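Local coordinates for MATE family efflux transporter (Vibrio cholerae, PDB 6IDP), which probably exports drugs and other toxic compounds across the bacterial membrane, with a conformational change that depends on protons, at residues Leu173-Asp178 with Ala195-Ala199; Gly51-Pro55 with Leu117-Pro123; Val153-Asn159 with Val211-Thr217; His132-Trp137 with Ile189-Ile194; Leu45-Ala49 with Thr125-Ile130. The contacts are given in a common frame with arbitrary orientation. Residues are numbered along the deposited sequence.

How the contacts relate
All five contacts lie in the N-terminal half of this all-helical MATE transporter. Along the chain, contacts 5 and 2 close first, with contact 2 falling between the two segments of contact 5. Contacts 4, 3 and 1 follow and interlock through helix 189-213. Contacts 3 and 4 join the same two helices, 124-156 and 189-213, with centres 31 Å apart, so the pair is held together near both ends. Contact 1 ties helix 161-184 to the same helix 189-213. It touches contact 4, their centres about 12 Å apart. Contact 5 packs helix 44-51 on helix 124-156; contact 2, centres about 9 Å apart, sets the turn after helix 44-51 against the end of helix 113-119. Contact 4 touches both.

Contact 1 of 5, residues Leu173-Asp178 with Ala195-Ala199; sequences LNLILD and ATIIA
Ala195, Asn174 and Leu177 bury the most surface here. Both segments are helical, 173-178 on helix 161-184 and 195-199 on helix 189-213. Their axes approach to 8.7 Å at a signed crossing angle of 144°, so they run roughly antiparallel. Asn174 faces Ala199 (CA to CA 5.3 Å) and Leu177 faces Ala195 (5.4 Å). This is the packing of two successive membrane helices joined by a short connection, with alanines allowing the close approach. Ala195 CB lies 3.9 Å from Leu177 CB and 3.5 Å from Asn174 OD1. Asn174 has chi1 t, and its ND2 donates to Thr196 OG1 at 3.2 Å; Thr196 OG1 is also hydrogen-bonded to Ala192 O. Water 1 bridges Thr196 OG1 (2.9 Å) and Asp178 OD1 (3.1 Å). Leu177, rotamer m,t, sets CD1 3.7 Å from Ile198 CG2. Asp178 faces helix 5-39, where its carboxylate lies close to the like-charged one of Asp35. A bound monoolein (OLC) touches Asn174.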
# COMPACT_ATOMS: atom_id res chain seq x y z
N LEU A 173 0.02 8.66 -18.95
CA LEU A 173 0.87 8.15 -20.02
C LEU A 173 0.60 6.66 -20.27
O LEU A 173 0.51 6.23 -21.42
CB LEU A 173 2.35 8.38 -19.69
CG LEU A 173 3.36 8.15 -20.82
CD1 LEU A 173 2.92 8.87 -22.08
CD2 LEU A 173 4.74 8.62 -20.39
N ASN A 174 0.44 5.89 -19.20
CA ASN A 174 0.14 4.47 -19.33
C ASN A 174 -1.25 4.24 -19.91
O ASN A 174 -1.48 3.27 -20.63
CB ASN A 174 0.27 3.77 -17.97
CG ASN A 174 0.50 2.27 -18.10
OD1 ASN A 174 0.20 1.67 -19.14
ND2 ASN A 174 1.01 1.66 -17.04
N LEU A 175 -2.18 5.14 -19.58
CA LEU A 175 -3.54 5.06 -20.09
C LEU A 175 -3.55 5.24 -21.61
O LEU A 175 -4.25 4.53 -22.32
CB LEU A 175 -4.43 6.11 -19.41
CG LEU A 175 -5.95 6.04 -19.56
CD1 LEU A 175 -6.44 6.76 -20.82
CD2 LEU A 175 -6.45 4.60 -19.51
N ILE A 176 -2.77 6.21 -22.09
CA ILE A 176 -2.69 6.50 -23.52
C ILE A 176 -1.98 5.38 -24.29
O ILE A 176 -2.43 4.99 -25.37
CB ILE A 176 -1.95 7.83 -23.77
CG1 ILE A 176 -2.72 8.99 -23.14
CG2 ILE A 176 -1.77 8.07 -25.26
CD1 ILE A 176 -2.03 10.33 -23.30
N LEU A 177 -0.88 4.88 -23.74
CA LEU A 177 -0.08 3.87 -24.42
C LEU A 177 -0.74 2.49 -24.41
O LEU A 177 -0.44 1.64 -25.25
CB LEU A 177 1.31 3.78 -23.80
CG LEU A 177 2.21 5.01 -23.98
CD1 LEU A 177 3.51 4.87 -23.21
CD2 LEU A 177 2.48 5.25 -25.46
N ASP A 178 -1.63 2.28 -23.45
CA ASP A 178 -2.26 0.97 -23.25
C ASP A 178 -2.97 0.44 -24.50
O ASP A 178 -2.62 -0.64 -24.98
CB ASP A 178 -3.25 1.03 -22.07
CG ASP A 178 -2.88 0.08 -20.95
OD1 ASP A 178 -1.74 -0.45 -20.96
OD2 ASP A 178 -3.72 -0.14 -20.05
N ALA A 195 3.52 -1.09 -22.15
CA ALA A 195 3.00 0.25 -21.88
C ALA A 195 3.41 0.71 -20.47
O ALA A 195 3.69 1.88 -20.25
CB ALA A 195 1.49 0.28 -22.04
N THR A 196 3.43 -0.23 -19.53
CA THR A 196 3.82 0.06 -18.16
C THR A 196 5.32 0.36 -18.06
O THR A 196 5.73 1.28 -17.34
CB THR A 196 3.46 -1.11 -17.22
OG1 THR A 196 2.05 -1.34 -17.27
CG2 THR A 196 3.87 -0.79 -15.79
N ILE A 197 6.14 -0.41 -18.77
CA ILE A 197 7.58 -0.20 -18.76
C ILE A 197 7.93 1.20 -19.26
O ILE A 197 8.74 1.90 -18.66
CB ILE A 197 8.33 -1.24 -19.63
CG1 ILE A 197 8.13 -2.65 -19.08
CG2 ILE A 197 9.82 -0.91 -19.70
CD1 ILE A 197 8.67 -3.75 -19.97
N ILE A 198 7.30 1.62 -20.36
CA ILE A 198 7.57 2.92 -20.94
C ILE A 198 7.11 4.05 -20.01
O ILE A 198 7.85 5.00 -19.77
CB ILE A 198 6.90 3.08 -22.32
CG1 ILE A 198 7.40 1.98 -23.26
CG2 ILE A 198 7.19 4.45 -22.90
CD1 ILE A 198 6.82 2.05 -24.65
N ALA A 199 5.89 3.92 -19.50
CA ALA A 199 5.33 4.90 -18.57
C ALA A 199 6.21 5.08 -17.33
O ALA A 199 6.62 6.20 -17.02
CB ALA A 199 3.92 4.48 -18.16
O HOH W 1 -0.67 -1.59 -18.33

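Contact 2 of 5, residues Gly51-Pro55 with Leu117-Pro123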
# COMPACT_ATOMS: atom_id res chain seq x y z
N GLY A 51 -4.62 -13.32 -14.18
CA GLY A 51 -5.07 -13.69 -12.85
C GLY A 51 -4.02 -14.45 -12.05
O GLY A 51 -3.90 -14.26 -10.84
N PHE A 52 -3.26 -15.30 -12.73
CA PHE A 52 -2.19 -16.05 -12.07
C PHE A 52 -0.95 -15.19 -11.86
O PHE A 52 0.04 -15.65 -11.28
CB PHE A 52 -1.83 -17.29 -12.90
CG PHE A 52 -2.83 -18.41 -12.80
CD1 PHE A 52 -2.77 -19.32 -11.76
CD2 PHE A 52 -3.82 -18.55 -13.76
CE1 PHE A 52 -3.69 -20.35 -11.67
CE2 PHE A 52 -4.74 -19.58 -13.67
CZ PHE A 52 -4.68 -20.48 -12.63
N THR A 53 -0.99 -13.95 -12.32
CA THR A 53 0.14 -13.04 -12.17
C THR A 53 -0.07 -12.13 -10.95
O THR A 53 0.88 -11.56 -10.41
CB THR A 53 0.35 -12.17 -13.44
OG1 THR A 53 0.25 -13.00 -14.60
CG2 THR A 53 1.72 -11.51 -13.42
N MET A 54 -1.32 -12.01 -10.52
CA MET A 54 -1.66 -11.22 -9.34
C MET A 54 -0.93 -11.65 -8.05
O MET A 54 -0.42 -10.80 -7.33
CB MET A 54 -3.17 -11.24 -9.11
CG MET A 54 -3.97 -10.47 -10.16
SD MET A 54 -3.34 -8.80 -10.42
CE MET A 54 -4.61 -8.12 -11.49
N PRO A 55 -0.87 -12.97 -7.76
CA PRO A 55 -0.17 -13.34 -6.52
C PRO A 55 1.33 -13.05 -6.55
O PRO A 55 1.88 -12.65 -5.52
CB PRO A 55 -0.43 -14.85 -6.42
CG PRO A 55 -0.70 -15.29 -7.81
CD PRO A 55 -1.45 -14.15 -8.43
N LEU A 117 3.47 -21.96 -10.73
CA LEU A 117 2.18 -22.08 -11.40
C LEU A 117 1.49 -23.39 -11.01
O LEU A 117 0.29 -23.41 -10.74
CB LEU A 117 2.35 -22.00 -12.92
CG LEU A 117 2.64 -20.62 -13.51
CD1 LEU A 117 3.26 -20.74 -14.89
CD2 LEU A 117 1.37 -19.78 -13.57
N GLY A 118 2.27 -24.47 -10.96
CA GLY A 118 1.76 -25.76 -10.54
C GLY A 118 1.14 -25.76 -9.16
O GLY A 118 0.11 -26.39 -8.94
N LEU A 119 1.76 -25.03 -8.23
CA LEU A 119 1.26 -24.97 -6.85
C LEU A 119 -0.03 -24.16 -6.77
O LEU A 119 -0.87 -24.40 -5.90
CB LEU A 119 2.32 -24.38 -5.92
CG LEU A 119 3.71 -25.02 -5.94
CD1 LEU A 119 4.57 -24.51 -4.79
CD2 LEU A 119 3.64 -26.55 -5.93
N LEU A 120 -0.18 -23.19 -7.67
CA LEU A 120 -1.40 -22.40 -7.75
C LEU A 120 -2.45 -23.11 -8.60
O LEU A 120 -3.48 -22.53 -8.93
CB LEU A 120 -1.11 -21.02 -8.34
CG LEU A 120 -0.09 -20.17 -7.58
CD1 LEU A 120 -0.03 -18.78 -8.18
CD2 LEU A 120 -0.43 -20.12 -6.10
N GLY A 121 -2.17 -24.36 -8.95
CA GLY A 121 -3.08 -25.16 -9.74
C GLY A 121 -3.30 -24.61 -11.13
O GLY A 121 -4.37 -24.80 -11.72
N ALA A 122 -2.29 -23.93 -11.67
CA ALA A 122 -2.39 -23.38 -13.02
C ALA A 122 -2.41 -24.50 -14.05
O ALA A 122 -1.54 -25.37 -14.06
CB ALA A 122 -1.24 -22.43 -13.29
N PRO A 123 -3.43 -24.48 -14.92
CA PRO A 123 -3.53 -25.44 -16.02
C PRO A 123 -2.37 -25.28 -17.00
O PRO A 123 -1.89 -24.16 -17.18
CB PRO A 123 -4.87 -25.08 -16.68
CG PRO A 123 -5.08 -23.65 -16.33
CD PRO A 123 -4.52 -23.49 -14.95
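This is a surface contact in which one aromatic ring packs on the end of a short helix. Phe52 lies in the turn between helices 44-51 and 54-80, and buries 107 Å² against the C-terminal end of helix 113-119. That end is a Schellman motif. Gly121 is the C-prime residue, with positive phi; Ala122 N bonds to Leu117 O at 2.8 Å, and Gly121 N to Gly118 O at 3.1 Å. The chain then turns out, and Ala122 CB comes over one face of the Phe52 ring in a CH-pi contact, 4.0 Å from the centroid. Leu120 O lies at the ring edge, 3.5 Å from Phe52 CE1. Pro123 CD is 3.8 Å from Phe52 CZ, and Leu117 CD2 is 4.1 Å from Phe52 CB. Beside the ring, Pro55 CG meets Leu120 CD1 at 3.6 Å. All these cross-contacts are apolar or van der Waals. Helix 124-156 adjoins both segments: Thr53 touches its Tyr133 and Trp137, and Leu117 touches its Phe127 and Ile130.

Contact 3 of 5, residues Val153-Asn159 with Val211-Thr217; sequences VCRANGN and VAQRQWT
Two helix ends meet here, each closed by a Schellman motif, with the Trp216 indole lodged between them. Segment 153-159 finishes helix 124-156: Gly158 is C-prime with positive phi, Asn159 N bonds to Cys154 O (2.9 Å) and Gly158 N to Arg155 O (2.8 Å). Segment 211-217 finishes helix 189-213: Gln215 has positive phi, Trp216 N bonds to Val211 O (3.0 Å) and Gln215 N to Ala212 O (2.9 Å). In register, Val153 CA is 7.1 Å from Trp216 CA, and Cys154 CA is 7.1 Å from Val211 CA. Trp216, chi1 m, buries 116 Å². Asn157 CB sits over its five-membered ring, 3.7 Å from the centroid, as a CH-pi contact. The contact joins two membrane helices of the N-terminal half where each runs out into a loop. Cys154 SG makes an edge-on sulfur-aromatic contact, 5.2 Å from the centroid of the Trp216 six-membered ring, and lies 3.8 Å from Val211 CG2. Asn159 CB reaches Trp216 CH2 at 3.7 Å, while its OD1 caps Leu162 N. Val153, chi1 t, places CG1 3.9 Å from Trp216 CB. Asn157 ND2 donates to Val153 O (2.7 Å) and to water 2 (3.2 Å), which donates to Trp216 O (2.5 Å).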
# COMPACT_ATOMS: atom_id res chain seq x y z
N VAL A 153 12.76 8.00 -1.60
CA VAL A 153 13.85 8.92 -1.27
C VAL A 153 13.34 10.37 -1.25
O VAL A 153 13.70 11.14 -0.37
CB VAL A 153 15.03 8.77 -2.26
CG1 VAL A 153 16.06 9.87 -2.04
CG2 VAL A 153 15.67 7.40 -2.12
N CYS A 154 12.50 10.73 -2.22
CA CYS A 154 11.87 12.05 -2.25
C CYS A 154 11.09 12.31 -0.97
O CYS A 154 11.24 13.35 -0.33
CB CYS A 154 10.91 12.18 -3.44
SG CYS A 154 11.69 12.20 -5.06
N ARG A 155 10.23 11.36 -0.62
CA ARG A 155 9.39 11.45 0.56
C ARG A 155 10.24 11.51 1.82
O ARG A 155 9.97 12.31 2.72
CB ARG A 155 8.41 10.26 0.61
CG ARG A 155 7.29 10.35 -0.43
CD ARG A 155 6.46 9.06 -0.49
NE ARG A 155 6.23 8.50 0.83
CZ ARG A 155 6.58 7.27 1.19
NH1 ARG A 155 7.17 6.46 0.31
NH2 ARG A 155 6.34 6.84 2.42
N ALA A 156 11.29 10.69 1.86
CA ALA A 156 12.22 10.69 2.99
C ALA A 156 12.85 12.07 3.18
O ALA A 156 13.17 12.46 4.30
CB ALA A 156 13.30 9.64 2.78
N ASN A 157 13.02 12.80 2.08
CA ASN A 157 13.54 14.16 2.13
C ASN A 157 12.44 15.21 2.19
O ASN A 157 12.66 16.37 1.87
CB ASN A 157 14.44 14.42 0.92
CG ASN A 157 15.79 13.74 1.05
OD1 ASN A 157 16.77 14.36 1.45
ND2 ASN A 157 15.85 12.46 0.71
N GLY A 158 11.24 14.79 2.59
CA GLY A 158 10.14 15.70 2.84
C GLY A 158 9.44 16.24 1.60
O GLY A 158 8.85 17.32 1.64
N ASN A 159 9.50 15.49 0.50
CA ASN A 159 8.85 15.92 -0.73
C ASN A 159 7.87 14.87 -1.24
O ASN A 159 8.26 13.77 -1.62
CB ASN A 159 9.90 16.23 -1.80
CG ASN A 159 9.30 16.84 -3.06
OD1 ASN A 159 8.36 16.29 -3.65
ND2 ASN A 159 9.83 17.98 -3.48
N VAL A 211 16.42 14.09 -8.30
CA VAL A 211 16.92 13.57 -7.03
C VAL A 211 18.43 13.83 -6.89
O VAL A 211 18.91 14.23 -5.83
CB VAL A 211 16.62 12.07 -6.89
CG1 VAL A 211 17.42 11.45 -5.76
CG2 VAL A 211 15.13 11.85 -6.67
N ALA A 212 19.16 13.63 -7.98
CA ALA A 212 20.60 13.87 -7.99
C ALA A 212 20.93 15.35 -7.85
O ALA A 212 21.86 15.72 -7.13
CB ALA A 212 21.21 13.31 -9.26
N GLN A 213 20.18 16.20 -8.54
CA GLN A 213 20.38 17.65 -8.50
C GLN A 213 20.20 18.19 -7.08
O GLN A 213 20.91 19.11 -6.66
CB GLN A 213 19.42 18.35 -9.47
CG GLN A 213 19.73 19.82 -9.73
CD GLN A 213 19.19 20.75 -8.66
OE1 GLN A 213 18.16 20.48 -8.04
NE2 GLN A 213 19.89 21.86 -8.44
N ARG A 214 19.26 17.61 -6.35
CA ARG A 214 18.97 18.02 -4.99
C ARG A 214 19.89 17.31 -4.00
O ARG A 214 19.79 17.53 -2.79
CB ARG A 214 17.51 17.74 -4.64
CG ARG A 214 16.52 18.60 -5.40
CD ARG A 214 15.10 18.22 -5.05
NE ARG A 214 14.12 19.11 -5.66
CZ ARG A 214 13.37 18.79 -6.71
NH1 ARG A 214 13.48 17.59 -7.26
NH2 ARG A 214 12.50 19.67 -7.20
N GLN A 215 20.78 16.47 -4.53
CA GLN A 215 21.77 15.74 -3.74
C GLN A 215 21.11 14.87 -2.68
O GLN A 215 21.54 14.83 -1.53
CB GLN A 215 22.77 16.71 -3.10
CG GLN A 215 23.70 17.36 -4.11
CD GLN A 215 24.56 18.46 -3.50
OE1 GLN A 215 24.80 18.49 -2.29
NE2 GLN A 215 25.02 19.38 -4.34
N TRP A 216 20.06 14.15 -3.09
CA TRP A 216 19.37 13.23 -2.19
C TRP A 216 19.93 11.83 -2.32
O TRP A 216 19.58 10.93 -1.55
CB TRP A 216 17.87 13.24 -2.49
CG TRP A 216 17.20 14.52 -2.08
CD1 TRP A 216 17.74 15.51 -1.31
CD2 TRP A 216 15.88 14.95 -2.41
NE1 TRP A 216 16.83 16.53 -1.14
CE2 TRP A 216 15.68 16.21 -1.81
CE3 TRP A 216 14.84 14.39 -3.16
CZ2 TRP A 216 14.48 16.91 -1.93
CZ3 TRP A 216 13.66 15.09 -3.28
CH2 TRP A 216 13.49 16.34 -2.67
N THR A 217 20.81 11.64 -3.30
CA THR A 217 21.54 10.39 -3.46
C THR A 217 23.02 10.67 -3.67
O THR A 217 23.39 11.66 -4.31
CB THR A 217 21.02 9.57 -4.66
OG1 THR A 217 20.99 10.39 -5.83
CG2 THR A 217 19.63 9.03 -4.38
O HOH W 2 18.56 10.79 0.76

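Contact 4 of 5, residues His132-Trp137 with Ile189-Ile194; sequences HYWLWW and IDGAAI
Segments 132-137 of helix 124-156 and 189-194 of helix 189-213 are helical and nearly parallel, 10° apart, with axes 8.5 Å apart at closest. Tyr133 CA faces Asp190 CA at 5.5 Å, and Trp137 CA faces Ala193 CA at 5.1 Å. Ile189 (t,p) comes first. Its CG1 sits over the Tyr133 ring, 3.6 Å from the centroid, in a CH-pi contact; Tyr133 has chi1 t. Asp190, chi1 m, follows. Its OD2 accepts from His132 ND1 at 2.9 Å, and its OD1 accepts a weak second bond from the same ND1 at 3.2 Å; His132 has chi1 p. This His-carboxylate hydrogen bond joins two membrane helices of the N-terminal half beside a kink in helix 124-156. Asp190 CG also lies 3.6 Å from Trp136 CD1. One turn on, Ala193 CB packs 3.8 Å from Trp136 CB and 3.9 Å from Trp137 N. Ile194 (m,t) sets its CG1 over the six-membered ring of Trp136, 3.9 Å from the centroid; Trp136 has chi1 m.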
# COMPACT_ATOMS: atom_id res chain seq x y z
N HIS A 132 6.17 -15.91 -22.22
CA HIS A 132 6.58 -14.63 -22.79
C HIS A 132 6.01 -13.44 -22.03
O HIS A 132 6.62 -12.36 -22.01
CB HIS A 132 6.18 -14.56 -24.27
CG HIS A 132 4.71 -14.76 -24.51
ND1 HIS A 132 3.81 -13.72 -24.47
CD2 HIS A 132 4.00 -15.87 -24.80
CE1 HIS A 132 2.59 -14.18 -24.72
NE2 HIS A 132 2.68 -15.49 -24.92
N TYR A 133 4.87 -13.61 -21.38
CA TYR A 133 4.25 -12.51 -20.65
C TYR A 133 5.06 -12.08 -19.44
O TYR A 133 5.22 -10.89 -19.18
CB TYR A 133 2.82 -12.86 -20.22
CG TYR A 133 2.16 -11.76 -19.42
CD1 TYR A 133 2.11 -10.46 -19.90
CD2 TYR A 133 1.58 -12.02 -18.18
CE1 TYR A 133 1.51 -9.44 -19.17
CE2 TYR A 133 0.98 -11.01 -17.45
CZ TYR A 133 0.94 -9.73 -17.95
OH TYR A 133 0.35 -8.72 -17.23
N TRP A 134 5.58 -13.05 -18.69
CA TRP A 134 6.33 -12.73 -17.47
C TRP A 134 7.66 -12.06 -17.77
O TRP A 134 8.20 -11.34 -16.92
CB TRP A 134 6.56 -13.99 -16.63
CG TRP A 134 5.39 -14.34 -15.76
CD1 TRP A 134 4.10 -13.92 -15.91
CD2 TRP A 134 5.40 -15.18 -14.59
NE1 TRP A 134 3.31 -14.45 -14.92
CE2 TRP A 134 4.08 -15.22 -14.10
CE3 TRP A 134 6.40 -15.90 -13.92
CZ2 TRP A 134 3.73 -15.96 -12.97
CZ3 TRP A 134 6.05 -16.62 -12.80
CH2 TRP A 134 4.73 -16.65 -12.33
N LEU A 135 8.20 -12.29 -18.96
CA LEU A 135 9.41 -11.58 -19.39
C LEU A 135 9.16 -10.08 -19.37
O LEU A 135 9.87 -9.32 -18.71
CB LEU A 135 9.84 -12.04 -20.78
CG LEU A 135 10.43 -13.45 -20.84
CD1 LEU A 135 10.75 -13.85 -22.27
CD2 LEU A 135 11.67 -13.54 -19.97
N TRP A 136 8.12 -9.66 -20.09
CA TRP A 136 7.75 -8.25 -20.13
C TRP A 136 7.23 -7.77 -18.78
O TRP A 136 7.55 -6.65 -18.35
CB TRP A 136 6.69 -8.01 -21.21
CG TRP A 136 7.16 -8.30 -22.60
CD1 TRP A 136 6.88 -9.41 -23.35
CD2 TRP A 136 7.99 -7.47 -23.42
NE1 TRP A 136 7.48 -9.32 -24.58
CE2 TRP A 136 8.17 -8.14 -24.64
CE3 TRP A 136 8.61 -6.23 -23.23
CZ2 TRP A 136 8.94 -7.60 -25.68
CZ3 TRP A 136 9.36 -5.70 -24.26
CH2 TRP A 136 9.53 -6.39 -25.46
N TRP A 137 6.44 -8.60 -18.11
CA TRP A 137 5.79 -8.17 -16.88
C TRP A 137 6.76 -8.01 -15.72
O TRP A 137 6.66 -7.05 -14.96
CB TRP A 137 4.67 -9.13 -16.49
CG TRP A 137 3.95 -8.63 -15.28
CD1 TRP A 137 2.91 -7.75 -15.25
CD2 TRP A 137 4.27 -8.93 -13.92
NE1 TRP A 137 2.54 -7.50 -13.95
CE2 TRP A 137 3.36 -8.21 -13.11
CE3 TRP A 137 5.22 -9.74 -13.30
CZ2 TRP A 137 3.38 -8.28 -11.72
CZ3 TRP A 137 5.24 -9.80 -11.92
CH2 TRP A 137 4.32 -9.08 -11.15
N ILE A 189 -1.64 -9.07 -24.31
CA ILE A 189 -1.27 -9.19 -22.90
C ILE A 189 0.14 -8.62 -22.67
O ILE A 189 0.39 -8.00 -21.64
CB ILE A 189 -1.36 -10.67 -22.44
CG1 ILE A 189 -1.27 -10.78 -20.91
CG2 ILE A 189 -0.33 -11.56 -23.14
CD1 ILE A 189 -2.45 -10.15 -20.19
N ASP A 190 1.03 -8.80 -23.63
CA ASP A 190 2.38 -8.25 -23.52
C ASP A 190 2.36 -6.73 -23.65
O ASP A 190 3.15 -6.04 -23.02
CB ASP A 190 3.31 -8.86 -24.57
CG ASP A 190 3.56 -10.34 -24.34
OD1 ASP A 190 3.21 -10.85 -23.26
OD2 ASP A 190 4.12 -10.99 -25.25
N GLY A 191 1.44 -6.23 -24.46
CA GLY A 191 1.33 -4.80 -24.71
C GLY A 191 1.07 -3.97 -23.47
O GLY A 191 1.56 -2.85 -23.35
N ALA A 192 0.29 -4.52 -22.54
CA ALA A 192 -0.02 -3.84 -21.29
C ALA A 192 1.23 -3.65 -20.45
O ALA A 192 1.44 -2.60 -19.85
CB ALA A 192 -1.08 -4.60 -20.51
N ALA A 193 2.06 -4.69 -20.40
CA ALA A 193 3.30 -4.65 -19.64
C ALA A 193 4.30 -3.69 -20.28
O ALA A 193 5.01 -2.96 -19.58
CB ALA A 193 3.90 -6.04 -19.53
N ILE A 194 4.35 -3.70 -21.61
CA ILE A 194 5.22 -2.80 -22.36
C ILE A 194 4.82 -1.35 -22.15
O ILE A 194 5.67 -0.47 -21.98
CB ILE A 194 5.21 -3.14 -23.86
CG1 ILE A 194 5.75 -4.55 -24.09
CG2 ILE A 194 6.02 -2.12 -24.65
CD1 ILE A 194 5.53 -5.07 -25.49

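Contact 5 of 5, residues Leu45-Ala49 with Thr125-Ile130; sequences LPLAA and TVFAII
A short helix crosses a long one in this apolar helix-helix contact of the N-terminal MATE half. Segment 45-49 belongs to helix 44-51 and segment 125-130 to the start of helix 124-156. Both are helical. Their axes cross at -77°, close to perpendicular, with a closest approach of 9.3 Å. The steep crossing keeps the contact local, and the closest CA pair is Ala49 with Val126 at 5.7 Å. Leu45, rotamer m,t, has the most surface covered in its segment. Its CD2 lies 3.3 Å from Thr125 OG1, and its CB lies 3.7 Å from Ile129 CD1. Pro46 points its CB away, but its N is 3.9 Å from Ile129 CD1. Ala48 follows, its CB 4.0 Å from Val126 CG2. Ala49 is buried and points toward the long helix. Its small side chain packs against two isoleucines: Ile129, rotamer m,t, and Ile130, whose chi1 of -103° lies between wells. Nearby, helix 113-119 also packs on the long helix, through Leu117 and Arg113 against Ile130. Ala49 CB is 3.9 Å from Ile129 CG2 and 3.6 Å from Ile130 CD1.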
# COMPACT_ATOMS: atom_id res chain seq x y z
N LEU A 45 -7.96 -17.11 -21.83
CA LEU A 45 -6.57 -17.47 -21.54
C LEU A 45 -5.68 -16.28 -21.18
O LEU A 45 -4.85 -16.39 -20.27
CB LEU A 45 -5.97 -18.23 -22.72
CG LEU A 45 -6.37 -19.70 -22.80
CD1 LEU A 45 -5.63 -20.41 -23.93
CD2 LEU A 45 -6.11 -20.40 -21.47
N PRO A 46 -5.81 -15.13 -21.88
CA PRO A 46 -5.02 -13.99 -21.42
C PRO A 46 -5.41 -13.50 -20.03
O PRO A 46 -4.54 -13.23 -19.20
CB PRO A 46 -5.31 -12.91 -22.47
CG PRO A 46 -5.67 -13.67 -23.69
CD PRO A 46 -6.43 -14.87 -23.19
N LEU A 47 -6.71 -13.40 -19.77
CA LEU A 47 -7.20 -12.96 -18.46
C LEU A 47 -6.85 -13.97 -17.37
O LEU A 47 -6.56 -13.59 -16.23
CB LEU A 47 -8.71 -12.73 -18.50
CG LEU A 47 -9.15 -11.34 -18.98
CD1 LEU A 47 -10.64 -11.31 -19.25
CD2 LEU A 47 -8.76 -10.29 -17.95
N ALA A 48 -6.87 -15.26 -17.72
CA ALA A 48 -6.44 -16.30 -16.80
C ALA A 48 -4.97 -16.10 -16.47
O ALA A 48 -4.58 -16.10 -15.30
CB ALA A 48 -6.68 -17.68 -17.39
N ALA A 49 -4.16 -15.91 -17.51
CA ALA A 49 -2.74 -15.62 -17.36
C ALA A 49 -2.51 -14.42 -16.45
O ALA A 49 -1.63 -14.43 -15.59
CB ALA A 49 -2.11 -15.38 -18.72
N THR A 125 -2.25 -25.05 -19.97
CA THR A 125 -2.57 -24.14 -21.07
C THR A 125 -2.06 -22.72 -20.85
O THR A 125 -1.69 -22.03 -21.80
CB THR A 125 -4.10 -24.08 -21.32
OG1 THR A 125 -4.39 -23.05 -22.28
CG2 THR A 125 -4.84 -23.78 -20.03
N VAL A 126 -2.04 -22.29 -19.59
CA VAL A 126 -1.62 -20.94 -19.23
C VAL A 126 -0.11 -20.75 -19.44
O VAL A 126 0.35 -19.65 -19.76
CB VAL A 126 -2.00 -20.62 -17.75
CG1 VAL A 126 -0.90 -19.89 -17.01
CG2 VAL A 126 -3.31 -19.84 -17.70
N PHE A 127 0.63 -21.84 -19.30
CA PHE A 127 2.09 -21.84 -19.37
C PHE A 127 2.63 -21.23 -20.66
O PHE A 127 3.66 -20.56 -20.66
CB PHE A 127 2.62 -23.28 -19.21
CG PHE A 127 2.47 -23.84 -17.81
CD1 PHE A 127 1.24 -23.89 -17.18
CD2 PHE A 127 3.58 -24.34 -17.14
CE1 PHE A 127 1.11 -24.42 -15.91
CE2 PHE A 127 3.45 -24.87 -15.86
CZ PHE A 127 2.22 -24.91 -15.25
N ALA A 128 1.94 -21.48 -21.77
CA ALA A 128 2.34 -20.96 -23.07
C ALA A 128 2.39 -19.43 -23.10
O ALA A 128 3.28 -18.84 -23.70
CB ALA A 128 1.40 -21.48 -24.16
N ILE A 129 1.41 -18.81 -22.45
CA ILE A 129 1.33 -17.35 -22.42
C ILE A 129 2.30 -16.75 -21.39
O ILE A 129 2.91 -15.72 -21.65
CB ILE A 129 -0.11 -16.89 -22.10
CG1 ILE A 129 -1.10 -17.49 -23.10
CG2 ILE A 129 -0.20 -15.37 -22.12
CD1 ILE A 129 -2.53 -17.01 -22.91
N ILE A 130 2.44 -17.42 -20.25
CA ILE A 130 3.32 -16.94 -19.18
C ILE A 130 4.79 -16.93 -19.61
O ILE A 130 5.57 -16.08 -19.18
CB ILE A 130 3.15 -17.79 -17.89
CG1 ILE A 130 2.31 -17.03 -16.85
CG2 ILE A 130 4.48 -18.15 -17.26
CD1 ILE A 130 0.98 -16.56 -17.36